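Local coordinates for putative uncharacterized protein (Chaetomium thermophilum, PDB 5F5T) that is probably required for pre-mRNA splicing in the nucleus, as a member of the PRP38 family of spliceosomal factors, at residues 31-34 with 35-38; 92-95 with 96-99; 124-127 with 128-132; 166-169 with 170-174; 185-188 with 189-193. One frame throughout, in Å; residues are numbered along the deposited sequence.

Interaction 1 of 5, residues 31-34 with 35-38; sequences GLNP and ATIM
The flat peptide group of Asn33 receives Thr36 on one face: the hydroxyl OG1 and the backbone N of Thr36 both come to Asn33 O from the same side of the carbonyl plane. Thr36 OG1 donates to Asn33 O at 3.0 Å, and Thr36 N sits well above the plane, 2.9 Å from that oxygen. The hydroxyl gets there because OG1 lies between the backbone N and carbonyl carbon of its own residue (chi1 50°), turned back over the preceding chain. The second flat group, the carboxamide of Asn33, meets the contact through its oxygen end, where OD1 rests 3.5 Å from Ala35 CB.

The backbone makes a type I beta turn over 33-36, with Pro34 and Ala35 at its corners. A weak bond from Ile37 N to Pro34 O closes a second, overlapping turn. One water bridges the end of the turn: it donates to Pro34 O (2.8 Å), accepts from Met38 N, and gives a weaker bond to Ala35 O.

Ile37 folds its CD1 back over the turn, 3.8 Å from Pro34 CA and 4.1 Å from Leu32 CB.

The loop precedes helix 40-48 and lies across two others. Ile37 packs on Leu96 of helix 87-98 and on Leu129 and Thr130 of helix 117-130, while Met38 reaches Leu89 and Phe93.

Interaction 2 of 5, residues 92-95 with 96-99; sequences AFKL and LQLA
Lys94 and Gln97 meet on the last turns of helix 87-98, one helical turn apart, and Lys94 is the residue most engaged in this local contact, with Leu96 and Leu95 close behind. The lysine chain leaves with CG anti to the backbone N (chi1 -176°), then bends at chi2 (47°) and again at chi3, which curls NZ back to Gln97 OE1 at 3.0 Å. The ammonium comes from above the amide plane, 48° out of it, while CD of Lys94 lies 3.4 Å from the same oxygen. Gln97 itself is extended, and both side chains pack on Trp52 of helix 50-55. With an alanine here, Gln97 OE1 would probably lose its ammonium partner and the amide be freer to turn, with a gap beside Trp52.

Leu96 packs against different neighbours. Its CD1 is 4.3 Å from Phe93 CD1, set obliquely to the ring, and around it lie Tyr126 of helix 117-130 and the loop residues Ile37 and Met38. Its backbone N bonds to Ala92 O at 2.9 Å in the ordinary helical manner.

Leu95 turns its side chain to Tyr126 and Pro100. Ala99 leaves the helix with positive phi, yet its N still reaches Leu95 O at 2.8 Å.

Interaction 3 of 5, residues 124-127 with 128-132; sequences AFYI and RLTRP
Thr130 ends helix 117-130 by folding back on Tyr126, four residues earlier, in the buried last turn of the helix. From CB, 3.5 Å from Tyr126 O, the side chain forks. One branch, OG1, takes the position between its own backbone N and carbonyl carbon (chi1 65°), where it donates to Tyr126 O at 2.9 Å. Thr130 N bonds to the same oxygen, and the two donors arrive from opposite faces of the carbonyl plane, gripping it twice. The other branch, CG2, lies over a face of the Tyr126 ring, 3.8 Å from the centroid and displaced toward the rim: a CH-pi contact.

The hydroxyl also accepts. Arg131 NH1 gives it a nearly straight bond (159°) lying in the guanidinium plane, while Arg131 NH2 goes on to a salt bridge with Asp102 of helix 102-115. Thr130 OG1 thus links the arginine to the helix end, and Tyr126, on its way to Leu95 and Leu96 of helix 87-98, rests its ring against the threonine.

One residue earlier along the helix, a second i to i+4 CH-pi contact forms, a leucine methyl taking the place of the threonine methyl: Leu129 CD1 stands almost squarely above the centre of the Phe125 ring, 4.0 Å from its centroid.

Interaction 4 of 5, residues 166-169 with 170-174; sequences FIDD and LLTKD
The C-terminal turns of helix 163-172 carry this contact, in which Asp169 and Lys173 form a salt bridge four residues apart. The two side chains run alongside each other, pointing the same way, and Lys173 bends only at its last torsion (chi4 97°) to bring NZ to Asp169 OD1 at 3.3 Å, a weak bond in length. The aliphatic CD of Lys173 lies 3.8 Å from Asp169 CG, adding packing to charge. An alanine in place of Asp169 would probably leave the Lys173 ammonium without this mate and its long chain free to swing.

Thr172 holds the helix end differently: its OG1 donates to Asp168 O at 2.9 Å, from above the carbonyl plane, and the backbone N of Thr172 adds only weak bonds to the carbonyls of Asp168 and Asp169. The carboxylate of Asp168 lies beside Thr172, OD1 3.5 Å from Thr172 CG2; its OD2 makes a salt bridge with a basic side chain of the other protein chain in the assembly, so this edge of the helix helps form the interface.

The apolar side chains pack within the chain. Leu170 places its CG over a face of the Phe166 ring, with CD1 3.9 Å from Phe166 CE2, and both residues pack on helix 117-130 and on Val176. Ile167 sits against Leu140 and, side by side with Leu171, brings its CG2 to 3.9 Å from Leu171 CD1.

Interaction 5 of 5, residues 185-188 with 189-193; sequences RRRD and ILEDL
Arg187 departs from the usual staggered positions at its first two torsions (chi1 -142°), whereas Glu191, one turn on, is simply extended; the combination sets Arg187 NH1 2.7 Å from Glu191 OE2. The hydrogen-bonded salt bridge is far from coplanar: the guanidinium and carboxylate planes are 73° apart, with the oxygen near the guanidinium's edge and the nitrogen above the carboxylate. Arg187 is shared further, its NE bridging to Glu141 and NH1 reaching Glu197 O.

Asp188 takes its CG between the backbone N and carbonyl carbon (chi1 58°), which turns the carboxylate over the following peptide, to Ile189 N, a weak bond of 2.8 Å from OD1. Arg186, at the N-cap position of helix 187-192, extends its NH1 to Asp188 OD2 at 3.0 Å in a second salt bridge, while its own carbonyl accepts Leu190 N.

On the side facing helix 133-140, Leu190 crosses the Arg185 chain at about a right angle, CD2 3.9 Å from Arg185 CD, and Arg185 NE pairs with Asp133.

Arginines on this short surface helix and just before it thus each find a carboxylate. The ion pairs of Arg185 with Asp133 and of Arg187 with Glu141 probably help, beside Leu190, to hold the element against helix 133-140 and the loop after it.

Interactions 1, 2 and 3 form one packed cluster, with centres 10 to 11 Å apart. Leu96 is common ground: Ile37 CD1 lies 3.9 Å from Leu96 CD2, and Leu96 CD2 lies 3.8 Å from Thr130 CG2. Tyr126 OH comes within 3.4 Å of Leu95 O as packing. Interaction 4 joins from beyond interaction 3, about 11 Å away between centres, through a probable hydrogen bond of 2.8 Å from Arg128 NE to Leu170 O and the packing of Ala124 on Ile167. Interaction 5 touches none of the others; its nearest atoms are about 7 Å from interactions 3 and 4. Partners on the second protein chain are met at 166-174 and, weakly, at Asp188.

Interaction 1 of 5, residues 31-34 with 35-38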
loop_
_atom_site.group_PDB
_atom_site.type_symbol
_atom_site.label_atom_id
_atom_site.label_comp_id
_atom_site.label_asym_id
_atom_site.label_seq_id
_atom_site.Cartn_x
_atom_site.Cartn_y
_atom_site.Cartn_z
ATOM N N GLY A 31 15.094 2.556 -7.708
ATOM C CA GLY A 31 15.807 3.573 -8.458
ATOM C C GLY A 31 15.414 4.999 -8.122
ATOM O O GLY A 31 15.742 5.926 -8.860
ATOM N N LEU A 32 14.712 5.180 -7.010
ATOM C CA LEU A 32 14.369 6.521 -6.541
ATOM C C LEU A 32 15.359 7.053 -5.510
ATOM O O LEU A 32 16.081 6.286 -4.868
ATOM C CB LEU A 32 12.962 6.532 -5.940
ATOM C CG LEU A 32 11.770 6.243 -6.850
ATOM C CD1 LEU A 32 10.485 6.499 -6.087
ATOM C CD2 LEU A 32 11.824 7.091 -8.109
ATOM N N ASN A 33 15.363 8.370 -5.334
ATOM C CA ASN A 33 16.180 8.989 -4.303
ATOM C C ASN A 33 15.348 9.181 -3.043
ATOM O O ASN A 33 14.359 9.915 -3.059
ATOM C CB ASN A 33 16.745 10.330 -4.772
ATOM C CG ASN A 33 17.591 11.005 -3.711
ATOM O OD1 ASN A 33 17.300 12.121 -3.283
ATOM N ND2 ASN A 33 18.649 10.326 -3.279
ATOM N N PRO A 34 15.761 8.529 -1.946
ATOM C CA PRO A 34 15.007 8.475 -0.688
ATOM C C PRO A 34 14.592 9.852 -0.175
ATOM O O PRO A 34 13.491 10.007 0.358
ATOM C CB PRO A 34 15.990 7.824 0.286
ATOM C CG PRO A 34 16.956 7.072 -0.555
ATOM C CD PRO A 34 16.896 7.590 -1.963
ATOM N N ALA A 35 15.464 10.838 -0.350
ATOM C CA ALA A 35 15.207 12.195 0.121
ATOM C C ALA A 35 14.061 12.872 -0.619
ATOM O O ALA A 35 13.422 13.771 -0.080
ATOM C CB ALA A 35 16.453 13.030 0.007
ATOM N N THR A 36 13.830 12.474 -1.865
ATOM C CA THR A 36 12.801 13.119 -2.673
ATOM C C THR A 36 11.556 12.255 -2.886
ATOM O O THR A 36 10.672 12.618 -3.664
ATOM C CB THR A 36 13.359 13.529 -4.040
ATOM O OG1 THR A 36 14.028 12.411 -4.635
ATOM C CG2 THR A 36 14.345 14.669 -3.872
ATOM N N ILE A 37 11.485 11.117 -2.200
ATOM C CA ILE A 37 10.323 10.238 -2.323
ATOM C C ILE A 37 9.089 10.911 -1.741
ATOM O O ILE A 37 7.989 10.800 -2.280
ATOM C CB ILE A 37 10.555 8.879 -1.644
ATOM C CG1 ILE A 37 11.773 8.197 -2.271
ATOM C CG2 ILE A 37 9.346 7.982 -1.827
ATOM C CD1 ILE A 37 11.884 6.720 -1.965
ATOM N N MET A 38 9.275 11.595 -0.620
ATOM C CA MET A 38 8.204 12.389 -0.044
ATOM C C MET A 38 8.330 13.849 -0.495
ATOM O O MET A 38 9.437 14.343 -0.721
ATOM C CB MET A 38 8.214 12.261 1.479
ATOM C CG MET A 38 7.696 10.899 1.936
ATOM S SD MET A 38 7.857 10.621 3.704
ATOM C CE MET A 38 6.997 12.068 4.271
HETATM O O HOH W 1 11.623 11.998 1.043
#

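Interaction 2 of 5, residues 92-95 with 96-99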
loop_
_atom_site.group_PDB
_atom_site.type_symbol
_atom_site.label_atom_id
_atom_site.label_comp_id
_atom_site.label_asym_id
_atom_site.label_seq_id
_atom_site.Cartn_x
_atom_site.Cartn_y
_atom_site.Cartn_z
ATOM N N ALA A 92 8.371 6.984 9.006
ATOM C CA ALA A 92 8.575 6.567 7.624
ATOM C C ALA A 92 9.692 7.391 6.989
ATOM O O ALA A 92 10.572 6.853 6.316
ATOM C CB ALA A 92 7.293 6.703 6.826
ATOM N N PHE A 93 9.656 8.700 7.222
ATOM C CA PHE A 93 10.668 9.595 6.677
ATOM C C PHE A 93 12.032 9.258 7.249
ATOM O O PHE A 93 13.040 9.259 6.535
ATOM C CB PHE A 93 10.318 11.055 6.973
ATOM C CG PHE A 93 11.259 12.041 6.342
ATOM C CD1 PHE A 93 11.271 12.230 4.969
ATOM C CD2 PHE A 93 12.132 12.782 7.122
ATOM C CE1 PHE A 93 12.138 13.138 4.383
ATOM C CE2 PHE A 93 13.002 13.693 6.544
ATOM C CZ PHE A 93 13.003 13.870 5.172
ATOM N N LYS A 94 12.056 8.944 8.539
ATOM C CA LYS A 94 13.296 8.546 9.183
ATOM C C LYS A 94 13.837 7.260 8.580
ATOM O O LYS A 94 15.039 7.110 8.420
ATOM C CB LYS A 94 13.094 8.368 10.684
ATOM C CG LYS A 94 14.374 8.047 11.434
ATOM C CD LYS A 94 15.501 8.980 11.024
ATOM C CE LYS A 94 15.702 10.091 12.037
ATOM N NZ LYS A 94 17.057 10.704 11.932
ATOM N N LEU A 95 12.946 6.340 8.231
ATOM C CA LEU A 95 13.355 5.106 7.578
ATOM C C LEU A 95 13.950 5.420 6.212
ATOM O O LEU A 95 14.933 4.804 5.797
ATOM C CB LEU A 95 12.178 4.143 7.444
ATOM C CG LEU A 95 11.946 3.216 8.640
ATOM C CD1 LEU A 95 10.789 2.278 8.359
ATOM C CD2 LEU A 95 13.202 2.437 8.991
ATOM N N LEU A 96 13.354 6.383 5.516
ATOM C CA LEU A 96 13.906 6.843 4.248
ATOM C C LEU A 96 15.323 7.368 4.454
ATOM O O LEU A 96 16.211 7.124 3.638
ATOM C CB LEU A 96 13.026 7.933 3.632
ATOM C CG LEU A 96 11.692 7.492 3.033
ATOM C CD1 LEU A 96 10.901 8.701 2.558
ATOM C CD2 LEU A 96 11.914 6.515 1.893
ATOM N N GLN A 97 15.531 8.075 5.559
ATOM C CA GLN A 97 16.853 8.586 5.913
ATOM C C GLN A 97 17.855 7.461 6.182
ATOM O O GLN A 97 18.965 7.462 5.653
ATOM C CB GLN A 97 16.748 9.500 7.137
ATOM C CG GLN A 97 17.915 10.442 7.321
ATOM C CD GLN A 97 17.801 11.256 8.594
ATOM O OE1 GLN A 97 16.701 11.496 9.090
ATOM N NE2 GLN A 97 18.938 11.685 9.129
ATOM N N LEU A 98 17.445 6.506 7.009
ATOM C CA LEU A 98 18.305 5.420 7.460
ATOM C C LEU A 98 18.582 4.399 6.368
ATOM O O LEU A 98 19.589 3.692 6.418
ATOM C CB LEU A 98 17.670 4.716 8.660
ATOM C CG LEU A 98 17.458 5.547 9.924
ATOM C CD1 LEU A 98 16.950 4.661 11.049
ATOM C CD2 LEU A 98 18.763 6.219 10.323
ATOM N N ALA A 99 17.679 4.325 5.395
ATOM C CA ALA A 99 17.798 3.390 4.276
ATOM C C ALA A 99 18.116 1.964 4.725
ATOM O O ALA A 99 19.152 1.418 4.350
ATOM C CB ALA A 99 18.858 3.879 3.298
#

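Interaction 3 of 5, residues 124-127 with 128-132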
loop_
_atom_site.group_PDB
_atom_site.type_symbol
_atom_site.label_atom_id
_atom_site.label_comp_id
_atom_site.label_asym_id
_atom_site.label_seq_id
_atom_site.Cartn_x
_atom_site.Cartn_y
_atom_site.Cartn_z
ATOM N N ALA A 124 5.446 -2.066 5.532
ATOM C CA ALA A 124 4.745 -2.214 4.266
ATOM C C ALA A 124 4.735 -0.892 3.506
ATOM O O ALA A 124 4.953 -0.863 2.294
ATOM C CB ALA A 124 3.332 -2.706 4.496
ATOM N N PHE A 125 4.499 0.199 4.232
ATOM C CA PHE A 125 4.502 1.534 3.641
ATOM C C PHE A 125 5.862 1.812 3.007
ATOM O O PHE A 125 5.952 2.175 1.829
ATOM C CB PHE A 125 4.181 2.585 4.706
ATOM C CG PHE A 125 3.990 3.978 4.165
ATOM C CD1 PHE A 125 3.368 4.193 2.947
ATOM C CD2 PHE A 125 4.430 5.078 4.887
ATOM C CE1 PHE A 125 3.189 5.478 2.459
ATOM C CE2 PHE A 125 4.256 6.364 4.403
ATOM C CZ PHE A 125 3.634 6.564 3.188
ATOM N N TYR A 126 6.917 1.580 3.782
ATOM C CA TYR A 126 8.281 1.828 3.337
ATOM C C TYR A 126 8.633 0.976 2.123
ATOM O O TYR A 126 9.314 1.434 1.204
ATOM C CB TYR A 126 9.268 1.561 4.476
ATOM C CG TYR A 126 10.699 1.878 4.113
ATOM C CD1 TYR A 126 11.164 3.184 4.135
ATOM C CD2 TYR A 126 11.579 0.874 3.737
ATOM C CE1 TYR A 126 12.469 3.481 3.797
ATOM C CE2 TYR A 126 12.885 1.161 3.398
ATOM C CZ TYR A 126 13.325 2.467 3.429
ATOM O OH TYR A 126 14.627 2.758 3.090
ATOM N N ILE A 127 8.175 -0.272 2.134
ATOM C CA ILE A 127 8.413 -1.178 1.023
ATOM C C ILE A 127 7.734 -0.653 -0.238
ATOM O O ILE A 127 8.339 -0.627 -1.309
ATOM C CB ILE A 127 7.916 -2.600 1.336
ATOM C CG1 ILE A 127 8.859 -3.273 2.337
ATOM C CG2 ILE A 127 7.820 -3.432 0.062
ATOM C CD1 ILE A 127 8.514 -4.718 2.638
ATOM N N ARG A 128 6.489 -0.208 -0.101
ATOM C CA ARG A 128 5.758 0.350 -1.235
ATOM C C ARG A 128 6.481 1.578 -1.783
ATOM O O ARG A 128 6.500 1.820 -2.991
ATOM C CB ARG A 128 4.325 0.713 -0.833
ATOM C CG ARG A 128 3.561 1.475 -1.905
ATOM C CD ARG A 128 3.252 0.556 -3.080
ATOM N NE ARG A 128 2.505 1.218 -4.146
ATOM C CZ ARG A 128 3.027 2.073 -5.020
ATOM N NH1 ARG A 128 4.311 2.391 -4.962
ATOM N NH2 ARG A 128 2.258 2.618 -5.949
ATOM N N LEU A 129 7.068 2.353 -0.880
ATOM C CA LEU A 129 7.816 3.543 -1.264
ATOM C C LEU A 129 9.127 3.242 -1.994
ATOM O O LEU A 129 9.483 3.951 -2.934
ATOM C CB LEU A 129 8.112 4.398 -0.032
ATOM C CG LEU A 129 6.900 5.039 0.645
ATOM C CD1 LEU A 129 7.337 5.835 1.867
ATOM C CD2 LEU A 129 6.130 5.912 -0.331
ATOM N N THR A 130 9.847 2.208 -1.561
ATOM C CA THR A 130 11.239 2.038 -1.990
ATOM C C THR A 130 11.572 0.812 -2.843
ATOM O O THR A 130 12.713 0.661 -3.275
ATOM C CB THR A 130 12.171 1.976 -0.763
ATOM O OG1 THR A 130 11.871 0.802 0.004
ATOM C CG2 THR A 130 11.992 3.209 0.104
ATOM N N ARG A 131 10.596 -0.050 -3.103
ATOM C CA ARG A 131 10.888 -1.345 -3.717
ATOM C C ARG A 131 10.276 -1.480 -5.104
ATOM O O ARG A 131 9.253 -0.871 -5.387
ATOM C CB ARG A 131 10.384 -2.484 -2.827
ATOM C CG ARG A 131 11.482 -3.285 -2.156
ATOM C CD ARG A 131 12.265 -2.410 -1.208
ATOM N NE ARG A 131 13.400 -3.108 -0.615
ATOM C CZ ARG A 131 14.275 -2.529 0.200
ATOM N NH1 ARG A 131 14.136 -1.247 0.512
ATOM N NH2 ARG A 131 15.285 -3.228 0.704
ATOM N N PRO A 132 10.919 -2.268 -5.984
ATOM C CA PRO A 132 10.399 -2.522 -7.334
ATOM C C PRO A 132 9.006 -3.157 -7.299
ATOM O O PRO A 132 8.672 -3.848 -6.330
ATOM C CB PRO A 132 11.428 -3.489 -7.926
ATOM C CG PRO A 132 12.687 -3.175 -7.185
ATOM C CD PRO A 132 12.238 -2.894 -5.784
#

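Interaction 4 of 5, residues 166-169 with 170-174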
loop_
_atom_site.group_PDB
_atom_site.type_symbol
_atom_site.label_atom_id
_atom_site.label_comp_id
_atom_site.label_asym_id
_atom_site.label_seq_id
_atom_site.Cartn_x
_atom_site.Cartn_y
_atom_site.Cartn_z
ATOM N N PHE A 166 -5.318 -1.595 4.479
ATOM C CA PHE A 166 -4.159 -0.726 4.327
ATOM C C PHE A 166 -3.223 -1.248 3.232
ATOM O O PHE A 166 -2.741 -0.483 2.393
ATOM C CB PHE A 166 -3.421 -0.601 5.664
ATOM C CG PHE A 166 -2.296 0.390 5.645
ATOM C CD1 PHE A 166 -2.542 1.741 5.464
ATOM C CD2 PHE A 166 -0.985 -0.033 5.803
ATOM C CE1 PHE A 166 -1.501 2.654 5.444
ATOM C CE2 PHE A 166 0.060 0.873 5.782
ATOM C CZ PHE A 166 -0.199 2.218 5.605
ATOM N N ILE A 167 -2.980 -2.556 3.246
ATOM C CA ILE A 167 -2.156 -3.207 2.233
ATOM C C ILE A 167 -2.774 -3.035 0.855
ATOM O O ILE A 167 -2.089 -2.675 -0.104
ATOM C CB ILE A 167 -1.981 -4.712 2.514
ATOM C CG1 ILE A 167 -1.239 -4.927 3.831
ATOM C CG2 ILE A 167 -1.244 -5.387 1.375
ATOM C CD1 ILE A 167 0.125 -4.305 3.859
ATOM N N ASP A 168 -4.078 -3.280 0.771
ATOM C CA ASP A 168 -4.799 -3.135 -0.485
ATOM C C ASP A 168 -4.704 -1.697 -0.986
ATOM O O ASP A 168 -4.572 -1.461 -2.189
ATOM C CB ASP A 168 -6.265 -3.541 -0.317
ATOM C CG ASP A 168 -6.976 -3.728 -1.644
ATOM O OD1 ASP A 168 -6.379 -4.320 -2.568
ATOM O OD2 ASP A 168 -8.131 -3.269 -1.768
ATOM N N ASP A 169 -4.763 -0.741 -0.060
ATOM C CA ASP A 169 -4.588 0.666 -0.405
ATOM C C ASP A 169 -3.200 0.936 -0.982
ATOM O O ASP A 169 -3.060 1.642 -1.977
ATOM C CB ASP A 169 -4.826 1.561 0.809
ATOM C CG ASP A 169 -6.300 1.798 1.080
ATOM O OD1 ASP A 169 -7.134 1.312 0.288
ATOM O OD2 ASP A 169 -6.622 2.493 2.068
ATOM N N LEU A 170 -2.179 0.363 -0.357
ATOM C CA LEU A 170 -0.813 0.499 -0.845
ATOM C C LEU A 170 -0.677 -0.068 -2.254
ATOM O O LEU A 170 0.032 0.481 -3.098
ATOM C CB LEU A 170 0.161 -0.211 0.092
ATOM C CG LEU A 170 0.338 0.369 1.490
ATOM C CD1 LEU A 170 1.197 -0.568 2.323
ATOM C CD2 LEU A 170 0.983 1.745 1.395
ATOM N N LEU A 171 -1.344 -1.191 -2.486
ATOM C CA LEU A 171 -1.281 -1.886 -3.765
ATOM C C LEU A 171 -2.131 -1.274 -4.886
ATOM O O LEU A 171 -1.865 -1.521 -6.059
ATOM C CB LEU A 171 -1.673 -3.349 -3.560
ATOM C CG LEU A 171 -0.723 -4.098 -2.623
ATOM C CD1 LEU A 171 -1.111 -5.562 -2.507
ATOM C CD2 LEU A 171 0.722 -3.944 -3.092
ATOM N N THR A 172 -3.162 -0.508 -4.539
ATOM C CA THR A 172 -4.106 -0.035 -5.559
ATOM C C THR A 172 -4.280 1.480 -5.646
ATOM O O THR A 172 -5.005 1.972 -6.510
ATOM C CB THR A 172 -5.510 -0.635 -5.339
ATOM O OG1 THR A 172 -6.100 -0.055 -4.170
ATOM C CG2 THR A 172 -5.433 -2.146 -5.177
ATOM N N LYS A 173 -3.635 2.225 -4.757
ATOM C CA LYS A 173 -3.872 3.662 -4.706
ATOM C C LYS A 173 -2.609 4.454 -5.033
ATOM O O LYS A 173 -1.491 3.999 -4.778
ATOM C CB LYS A 173 -4.406 4.066 -3.333
ATOM C CG LYS A 173 -5.924 4.118 -3.258
ATOM C CD LYS A 173 -6.409 4.281 -1.828
ATOM C CE LYS A 173 -7.874 4.692 -1.794
ATOM N NZ LYS A 173 -8.779 3.529 -1.582
ATOM N N ASP A 174 -2.800 5.634 -5.615
ATOM C CA ASP A 174 -1.701 6.530 -5.973
ATOM C C ASP A 174 -1.170 7.331 -4.789
ATOM O O ASP A 174 0.019 7.637 -4.731
ATOM C CB ASP A 174 -2.136 7.483 -7.089
ATOM C CG ASP A 174 -2.293 6.781 -8.424
ATOM O OD1 ASP A 174 -1.619 5.750 -8.635
ATOM O OD2 ASP A 174 -3.088 7.259 -9.258
#

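Interaction 5 of 5, residues 185-188 with 189-193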
loop_
_atom_site.group_PDB
_atom_site.type_symbol
_atom_site.label_atom_id
_atom_site.label_comp_id
_atom_site.label_asym_id
_atom_site.label_seq_id
_atom_site.Cartn_x
_atom_site.Cartn_y
_atom_site.Cartn_z
ATOM N N ARG A 185 3.791 -0.498 -12.576
ATOM C CA ARG A 185 3.082 -1.235 -13.599
ATOM C C ARG A 185 1.940 -1.941 -12.881
ATOM O O ARG A 185 2.116 -2.448 -11.773
ATOM C CB ARG A 185 3.996 -2.228 -14.318
ATOM C CG ARG A 185 5.297 -1.629 -14.830
ATOM C CD ARG A 185 6.151 -2.687 -15.514
ATOM N NE ARG A 185 6.858 -3.501 -14.531
ATOM C CZ ARG A 185 7.981 -4.171 -14.769
ATOM N NH1 ARG A 185 8.535 -4.140 -15.971
ATOM N NH2 ARG A 185 8.545 -4.878 -13.800
ATOM N N ARG A 186 0.758 -1.923 -13.480
ATOM C CA ARG A 186 -0.398 -2.585 -12.891
ATOM C C ARG A 186 -0.157 -4.087 -12.827
ATOM O O ARG A 186 0.619 -4.629 -13.618
ATOM C CB ARG A 186 -1.660 -2.272 -13.688
ATOM C CG ARG A 186 -2.086 -0.826 -13.606
ATOM C CD ARG A 186 -3.489 -0.647 -14.142
ATOM N NE ARG A 186 -3.471 -0.079 -15.483
ATOM C CZ ARG A 186 -3.520 -0.795 -16.598
ATOM N NH1 ARG A 186 -3.604 -2.115 -16.535
ATOM N NH2 ARG A 186 -3.494 -0.188 -17.774
ATOM N N ARG A 187 -0.819 -4.757 -11.890
ATOM C CA ARG A 187 -0.586 -6.180 -11.678
ATOM C C ARG A 187 -0.890 -6.987 -12.936
ATOM O O ARG A 187 -0.157 -7.919 -13.273
ATOM C CB ARG A 187 -1.421 -6.695 -10.508
ATOM C CG ARG A 187 -0.698 -7.727 -9.662
ATOM C CD ARG A 187 -1.643 -8.783 -9.121
ATOM N NE ARG A 187 -0.937 -9.745 -8.282
ATOM C CZ ARG A 187 -0.549 -10.950 -8.687
ATOM N NH1 ARG A 187 -0.792 -11.348 -9.930
ATOM N NH2 ARG A 187 0.086 -11.757 -7.847
ATOM N N ASP A 188 -1.961 -6.622 -13.635
ATOM C CA ASP A 188 -2.332 -7.323 -14.861
ATOM C C ASP A 188 -1.254 -7.174 -15.938
ATOM O O ASP A 188 -1.071 -8.070 -16.761
ATOM C CB ASP A 188 -3.683 -6.834 -15.393
ATOM C CG ASP A 188 -3.702 -5.349 -15.667
ATOM O OD1 ASP A 188 -2.823 -4.640 -15.147
ATOM O OD2 ASP A 188 -4.600 -4.892 -16.406
ATOM N N ILE A 189 -0.562 -6.037 -15.947
ATOM C CA ILE A 189 0.555 -5.838 -16.871
ATOM C C ILE A 189 1.676 -6.830 -16.561
ATOM O O ILE A 189 2.217 -7.466 -17.467
ATOM C CB ILE A 189 1.095 -4.386 -16.828
ATOM C CG1 ILE A 189 0.412 -3.522 -17.893
ATOM C CG2 ILE A 189 2.582 -4.352 -17.139
ATOM C CD1 ILE A 189 -1.095 -3.607 -17.908
ATOM N N LEU A 190 2.007 -6.968 -15.280
ATOM C CA LEU A 190 3.029 -7.917 -14.843
ATOM C C LEU A 190 2.635 -9.349 -15.200
ATOM O O LEU A 190 3.472 -10.146 -15.626
ATOM C CB LEU A 190 3.254 -7.796 -13.333
ATOM C CG LEU A 190 3.832 -6.474 -12.820
ATOM C CD1 LEU A 190 4.439 -6.630 -11.435
ATOM C CD2 LEU A 190 4.878 -5.940 -13.790
ATOM N N GLU A 191 1.352 -9.658 -15.038
ATOM C CA GLU A 191 0.829 -10.984 -15.345
ATOM C C GLU A 191 0.933 -11.263 -16.840
ATOM O O GLU A 191 1.295 -12.363 -17.259
ATOM C CB GLU A 191 -0.624 -11.106 -14.875
ATOM C CG GLU A 191 -0.783 -11.091 -13.362
ATOM C CD GLU A 191 -2.232 -11.169 -12.907
ATOM O OE1 GLU A 191 -3.068 -11.741 -13.638
ATOM O OE2 GLU A 191 -2.536 -10.643 -11.814
ATOM N N ASP A 192 0.623 -10.246 -17.636
ATOM C CA ASP A 192 0.737 -10.331 -19.083
ATOM C C ASP A 192 2.185 -10.580 -19.503
ATOM O O ASP A 192 2.451 -11.320 -20.449
ATOM C CB ASP A 192 0.203 -9.048 -19.727
ATOM C CG ASP A 192 0.333 -9.054 -21.236
ATOM O OD1 ASP A 192 -0.484 -9.723 -21.902
ATOM O OD2 ASP A 192 1.248 -8.380 -21.756
ATOM N N LEU A 193 3.113 -9.952 -18.788
ATOM C CA LEU A 193 4.546 -10.102 -19.041
ATOM C C LEU A 193 5.160 -11.342 -18.386
ATOM O O LEU A 193 6.377 -11.526 -18.430
ATOM C CB LEU A 193 5.298 -8.849 -18.578
ATOM C CG LEU A 193 5.382 -7.636 -19.517
ATOM C CD1 LEU A 193 4.056 -7.295 -20.183
ATOM C CD2 LEU A 193 5.905 -6.436 -18.743
#